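Local atomic coordinates of uncharacterized protein (Bacillus thuringiensis serovar kurstaki, PDB entry 4XE7), a protein that is a ParM-like bacterial actin, probably polymerising into nucleotide-dependent cytoskeletal filaments that help segregate plasmid DNA. Residues A[309-319]-A[375-383]. Sequence-based numbering, arbitrary orientation.
Sequences MPEVEKMIEDD and LFGYAGLRD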
ATOM      1  N   MET A 309       5.164   6.906 -14.694  1.00 24.92           N
ATOM      2  CA  MET A 309       3.811   7.046 -14.143  1.00 22.66           C
ATOM      3  C   MET A 309       2.967   8.132 -14.819  1.00 26.05           C
ATOM      4  O   MET A 309       1.799   7.886 -15.083  1.00 22.89           O
ATOM      5  CB  MET A 309       3.852   7.312 -12.626  1.00 22.12           C
ATOM      6  CG  MET A 309       3.859   6.060 -11.757  1.00 29.74           C
ATOM      7  SD  MET A 309       2.631   4.808 -12.247  1.00 41.29           S
ATOM      8  CE  MET A 309       3.740   3.459 -12.597  1.00 61.56           C
ATOM      9  N   PRO A 310       3.535   9.330 -15.085  1.00 28.66           N
ATOM     10  CA  PRO A 310       2.693  10.320 -15.770  1.00 31.86           C
ATOM     11  C   PRO A 310       2.151   9.827 -17.111  1.00 25.83           C
ATOM     12  O   PRO A 310       0.981  10.046 -17.414  1.00 29.38           O
ATOM     13  CB  PRO A 310       3.644  11.514 -15.967  1.00 34.88           C
ATOM     14  CG  PRO A 310       4.592  11.407 -14.808  1.00 28.87           C
ATOM     15  CD  PRO A 310       4.825   9.919 -14.667  1.00 26.23           C
ATOM     16  N   GLU A 311       2.972   9.130 -17.884  1.00 20.71           N
ATOM     17  CA  GLU A 311       2.506   8.625 -19.172  1.00 19.69           C
ATOM     18  C   GLU A 311       1.463   7.496 -19.035  1.00 24.14           C
ATOM     19  O   GLU A 311       0.422   7.520 -19.702  1.00 27.08           O
ATOM     20  CB  GLU A 311       3.699   8.161 -20.006  1.00 22.25           C
ATOM     21  CG  GLU A 311       4.550   9.309 -20.556  1.00 28.45           C
ATOM     22  CD  GLU A 311       3.763  10.315 -21.418  1.00 31.29           C
ATOM     23  OE1 GLU A 311       3.199   9.936 -22.478  1.00 30.93           O
ATOM     24  OE2 GLU A 311       3.721  11.506 -21.041  1.00 21.84           O
ATOM     25  N   VAL A 312       1.724   6.521 -18.173  1.00 23.69           N
ATOM     26  CA  VAL A 312       0.775   5.430 -17.951  1.00 21.21           C
ATOM     27  C   VAL A 312      -0.601   5.945 -17.480  1.00 21.87           C
ATOM     28  O   VAL A 312      -1.638   5.404 -17.867  1.00 26.88           O
ATOM     29  CB  VAL A 312       1.346   4.390 -16.922  1.00 32.37           C
ATOM     30  CG1 VAL A 312       0.307   3.331 -16.550  1.00 22.30           C
ATOM     31  CG2 VAL A 312       2.588   3.721 -17.484  1.00 25.53           C
ATOM     32  N   GLU A 313      -0.616   6.997 -16.670  1.00 19.48           N
ATOM     33  CA  GLU A 313      -1.885   7.581 -16.229  1.00 23.57           C
ATOM     34  C   GLU A 313      -2.698   8.045 -17.420  1.00 28.87           C
ATOM     35  O   GLU A 313      -3.906   7.813 -17.491  1.00 26.89           O
ATOM     36  CB  GLU A 313      -1.649   8.761 -15.281  1.00 37.25           C
ATOM     37  CG  GLU A 313      -1.206   8.384 -13.883  1.00 59.90           C
ATOM     38  CD  GLU A 313      -1.053   9.599 -12.980  1.00 77.44           C
ATOM     39  OE1 GLU A 313      -1.528  10.691 -13.366  1.00 82.16           O
ATOM     40  OE2 GLU A 313      -0.464   9.462 -11.884  1.00 81.62           O
ATOM     41  N   LYS A 314      -2.020   8.702 -18.359  1.00 30.17           N
ATOM     42  CA  LYS A 314      -2.652   9.174 -19.583  1.00 26.95           C
ATOM     43  C   LYS A 314      -3.139   8.012 -20.425  1.00 28.05           C
ATOM     44  O   LYS A 314      -4.189   8.098 -21.050  1.00 31.53           O
ATOM     45  CB  LYS A 314      -1.686  10.020 -20.406  1.00 30.15           C
ATOM     46  CG  LYS A 314      -1.131  11.244 -19.704  1.00 35.35           C
ATOM     47  CD  LYS A 314      -0.232  11.976 -20.677  1.00 35.13           C
ATOM     48  CE  LYS A 314       0.592  13.037 -20.032  1.00 38.64           C
ATOM     49  NZ  LYS A 314       1.583  13.549 -21.021  1.00 36.67           N
ATOM     50  N   MET A 315      -2.361   6.934 -20.456  1.00 25.06           N
ATOM     51  CA  MET A 315      -2.756   5.738 -21.200  1.00 27.92           C
ATOM     52  C   MET A 315      -4.008   5.125 -20.568  1.00 27.90           C
ATOM     53  O   MET A 315      -4.927   4.726 -21.263  1.00 26.44           O
ATOM     54  CB  MET A 315      -1.619   4.694 -21.233  1.00 25.92           C
ATOM     55  CG  MET A 315      -0.309   5.136 -21.888  1.00 25.21           C
ATOM     56  SD  MET A 315       0.841   3.755 -22.227  1.00 21.39           S
ATOM     57  CE  MET A 315       0.155   3.087 -23.721  1.00 24.76           C
ATOM     58  N   ILE A 316      -4.033   5.052 -19.239  1.00 23.82           N
ATOM     59  CA  ILE A 316      -5.171   4.471 -18.529  1.00 29.20           C
ATOM     60  C   ILE A 316      -6.454   5.290 -18.744  1.00 40.16           C
ATOM     61  O   ILE A 316      -7.548   4.731 -18.829  1.00 41.19           O
ATOM     62  CB  ILE A 316      -4.868   4.336 -17.032  1.00 29.12           C
ATOM     63  CG1 ILE A 316      -3.766   3.288 -16.831  1.00 24.27           C
ATOM     64  CG2 ILE A 316      -6.125   3.966 -16.241  1.00 32.14           C
ATOM     65  CD1 ILE A 316      -3.282   3.145 -15.378  1.00 23.93           C
ATOM     66  N   GLU A 317      -6.312   6.608 -18.866  1.00 35.29           N
ATOM     67  CA  GLU A 317      -7.450   7.486 -19.142  1.00 37.66           C
ATOM     68  C   GLU A 317      -7.991   7.360 -20.568  1.00 34.68           C
ATOM     69  O   GLU A 317      -9.148   7.690 -20.841  1.00 33.51           O
ATOM     70  CB  GLU A 317      -7.063   8.948 -18.890  1.00 38.90           C
ATOM     71  CG  GLU A 317      -6.900   9.295 -17.435  1.00 47.62           C
ATOM     72  CD  GLU A 317      -8.196   9.171 -16.663  1.00 61.84           C
ATOM     73  OE1 GLU A 317      -9.161   9.890 -17.003  1.00 65.92           O
ATOM     74  OE2 GLU A 317      -8.252   8.352 -15.719  1.00 67.48           O
ATOM     75  N   ASP A 318      -7.156   6.891 -21.483  1.00 30.04           N
ATOM     76  CA  ASP A 318      -7.450   7.063 -22.898  1.00 31.47           C
ATOM     77  C   ASP A 318      -6.705   6.038 -23.720  1.00 36.73           C
ATOM     78  O   ASP A 318      -5.510   6.207 -23.992  1.00 29.79           O
ATOM     79  CB  ASP A 318      -7.071   8.487 -23.332  1.00 28.81           C
ATOM     80  CG  ASP A 318      -7.464   8.806 -24.761  1.00 30.92           C
ATOM     81  OD1 ASP A 318      -7.883   7.908 -25.528  1.00 32.36           O
ATOM     82  OD2 ASP A 318      -7.322   9.988 -25.127  1.00 40.94           O
ATOM     83  N   ASP A 319      -7.431   4.998 -24.129  1.00 37.56           N
ATOM     84  CA  ASP A 319      -6.883   3.873 -24.885  1.00 34.28           C
ATOM     85  C   ASP A 319      -6.198   4.275 -26.194  1.00 35.27           C
ATOM     86  O   ASP A 319      -5.395   3.513 -26.732  1.00 34.67           O
ATOM     87  CB  ASP A 319      -7.987   2.854 -25.204  1.00 44.47           C
ATOM     88  CG  ASP A 319      -8.669   2.306 -23.963  1.00 52.59           C
ATOM     89  OD1 ASP A 319      -9.829   1.852 -24.078  1.00 52.11           O
ATOM     90  OD2 ASP A 319      -8.052   2.318 -22.879  1.00 59.50           O
ATOM     91  N   LEU A 375       1.343  -1.552 -13.863  1.00 23.40           N
ATOM     92  CA  LEU A 375       1.571  -0.178 -14.274  1.00 24.48           C
ATOM     93  C   LEU A 375       2.762  -0.083 -15.220  1.00 24.31           C
ATOM     94  O   LEU A 375       2.700   0.599 -16.231  1.00 18.79           O
ATOM     95  CB  LEU A 375       1.807   0.700 -13.050  1.00 28.01           C
ATOM     96  CG  LEU A 375       0.723   0.680 -11.970  1.00 33.85           C
ATOM     97  CD1 LEU A 375       1.212   1.411 -10.722  1.00 43.19           C
ATOM     98  CD2 LEU A 375      -0.568   1.287 -12.478  1.00 29.63           C
ATOM     99  N   PHE A 376       3.848  -0.764 -14.881  1.00 22.94           N
ATOM    100  CA  PHE A 376       5.019  -0.803 -15.752  1.00 28.35           C
ATOM    101  C   PHE A 376       4.699  -1.470 -17.096  1.00 25.03           C
ATOM    102  O   PHE A 376       5.082  -0.963 -18.174  1.00 20.78           O
ATOM    103  CB  PHE A 376       6.174  -1.538 -15.054  1.00 22.25           C
ATOM    104  CG  PHE A 376       7.414  -1.685 -15.907  1.00 19.72           C
ATOM    105  CD1 PHE A 376       8.181  -0.575 -16.238  1.00 20.85           C
ATOM    106  CD2 PHE A 376       7.811  -2.927 -16.367  1.00 19.63           C
ATOM    107  CE1 PHE A 376       9.316  -0.707 -17.024  1.00 22.63           C
ATOM    108  CE2 PHE A 376       8.956  -3.071 -17.138  1.00 24.43           C
ATOM    109  CZ  PHE A 376       9.708  -1.956 -17.471  1.00 20.86           C
ATOM    110  N   GLY A 377       3.982  -2.593 -17.025  1.00 14.58           N
ATOM    111  CA  GLY A 377       3.687  -3.415 -18.197  1.00 15.97           C
ATOM    112  C   GLY A 377       2.363  -3.118 -18.866  1.00 17.99           C
ATOM    113  O   GLY A 377       1.943  -3.844 -19.772  1.00 25.28           O
ATOM    114  N   TYR A 378       1.721  -2.032 -18.443  1.00 15.73           N
ATOM    115  CA  TYR A 378       0.379  -1.686 -18.916  1.00 20.40           C
ATOM    116  C   TYR A 378       0.245  -1.663 -20.451  1.00 21.23           C
ATOM    117  O   TYR A 378      -0.748  -2.151 -20.979  1.00 18.22           O
ATOM    118  CB  TYR A 378      -0.069  -0.327 -18.335  1.00 17.57           C
ATOM    119  CG  TYR A 378      -1.509   0.019 -18.691  1.00 22.21           C
ATOM    120  CD1 TYR A 378      -1.808   0.821 -19.785  1.00 25.61           C
ATOM    121  CD2 TYR A 378      -2.569  -0.488 -17.947  1.00 22.70           C
ATOM    122  CE1 TYR A 378      -3.148   1.118 -20.130  1.00 23.12           C
ATOM    123  CE2 TYR A 378      -3.889  -0.200 -18.277  1.00 24.41           C
ATOM    124  CZ  TYR A 378      -4.172   0.610 -19.366  1.00 28.60           C
ATOM    125  OH  TYR A 378      -5.485   0.894 -19.690  1.00 31.02           O
ATOM    126  N   ALA A 379       1.223  -1.102 -21.163  1.00 17.98           N
ATOM    127  CA  ALA A 379       1.092  -0.957 -22.615  1.00 18.71           C
ATOM    128  C   ALA A 379       0.863  -2.288 -23.314  1.00 22.15           C
ATOM    129  O   ALA A 379       0.140  -2.358 -24.302  1.00 31.96           O
ATOM    130  CB  ALA A 379       2.334  -0.262 -23.202  1.00 29.24           C
ATOM    131  N   GLY A 380       1.463  -3.349 -22.790  1.00 20.80           N
ATOM    132  CA  GLY A 380       1.245  -4.679 -23.332  1.00 22.06           C
ATOM    133  C   GLY A 380       0.142  -5.463 -22.625  1.00 28.75           C
ATOM    134  O   GLY A 380      -0.721  -6.068 -23.277  1.00 23.63           O
ATOM    135  N   LEU A 381       0.150  -5.438 -21.293  1.00 20.26           N
ATOM    136  CA  LEU A 381      -0.806  -6.235 -20.513  1.00 18.24           C
ATOM    137  C   LEU A 381      -2.250  -5.917 -20.878  1.00 19.32           C
ATOM    138  O   LEU A 381      -3.102  -6.806 -20.875  1.00 22.19           O
ATOM    139  CB  LEU A 381      -0.587  -6.014 -19.010  1.00 14.31           C
ATOM    140  CG  LEU A 381       0.750  -6.540 -18.490  1.00 19.88           C
ATOM    141  CD1 LEU A 381       1.054  -6.013 -17.079  1.00 17.61           C
ATOM    142  CD2 LEU A 381       0.753  -8.045 -18.507  1.00 17.36           C
ATOM    143  N   ARG A 382      -2.541  -4.663 -21.204  1.00 15.77           N
ATOM    144  CA  ARG A 382      -3.939  -4.319 -21.520  1.00 18.94           C
ATOM    145  C   ARG A 382      -4.501  -5.092 -22.723  1.00 21.82           C
ATOM    146  O   ARG A 382      -5.706  -5.244 -22.839  1.00 22.08           O
ATOM    147  CB  ARG A 382      -4.087  -2.817 -21.767  1.00 17.10           C
ATOM    148  CG  ARG A 382      -3.391  -2.361 -22.999  1.00 26.46           C
ATOM    149  CD  ARG A 382      -3.579  -0.892 -23.192  1.00 30.80           C
ATOM    150  NE  ARG A 382      -2.822  -0.425 -24.343  1.00 34.69           N
ATOM    151  CZ  ARG A 382      -2.803   0.839 -24.731  1.00 29.52           C
ATOM    152  NH1 ARG A 382      -3.500   1.732 -24.045  1.00 24.14           N
ATOM    153  NH2 ARG A 382      -2.102   1.200 -25.793  1.00 38.36           N
ATOM    154  N   ASP A 383      -3.626  -5.585 -23.599  1.00 25.51           N
ATOM    155  CA  ASP A 383      -4.030  -6.499 -24.674  1.00 27.50           C
ATOM    156  C   ASP A 383      -4.729  -7.763 -24.157  1.00 26.36           C
ATOM    157  O   ASP A 383      -5.599  -8.320 -24.832  1.00 26.13           O
ATOM    158  CB  ASP A 383      -2.816  -6.935 -25.508  1.00 35.39           C
ATOM    159  CG  ASP A 383      -2.282  -5.833 -26.407  1.00 49.15           C
ATOM    160  OD1 ASP A 383      -2.930  -4.770 -26.526  1.00 51.64           O
ATOM    161  OD2 ASP A 383      -1.209  -6.048 -27.008  1.00 53.54           O
TER
HETATM  162  O   HOH W   1      -5.871   2.420 -21.840  1.00 26.28           O
HETATM  163  O   HOH W   2      -3.321   4.633 -24.307  1.00 23.92           O
HETATM  164  O   HOH W   3      -3.346   3.292 -28.057  1.00 41.88           O
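Y378 meets helix 300-317 through its ring: I316 CG1 sits over one face in a CH-pi contact, 3.8 Å from the centroid and 16° off the ring normal. With CG anti to the backbone N (chi1 -175°), the ring reaches the helix, where M315 CB also touches its CE1. R382 CB lies above the rim of the opposite face. Other apolar contacts run along the helix: V312 CG1 packs on Y378 CB, and M309, its chain bent, crosses L375 at about a right angle, packing tightly with CE 3.4 Å from L375 CB. M315 CE lies over a face of the R382 guanidinium, 3.6 Å from NH2, and also touches A379 CB.

Polar links across the contact pass through water, illustrating how solvent can join the end of one helix to side chains of another segment. One molecule accepts from Y378 OH at 2.7 Å and donates to M315 O, while R382 NH1 reaches it weakly. A second connects D318 O with R382 NH1, 2.9 Å from the latter.

The contact thus joins the C-terminal half of helix 300-317 and the residues just after it to the two short helices following strand 366-370 of the five-stranded sheet; F376 and A379 also touch helix 337-362.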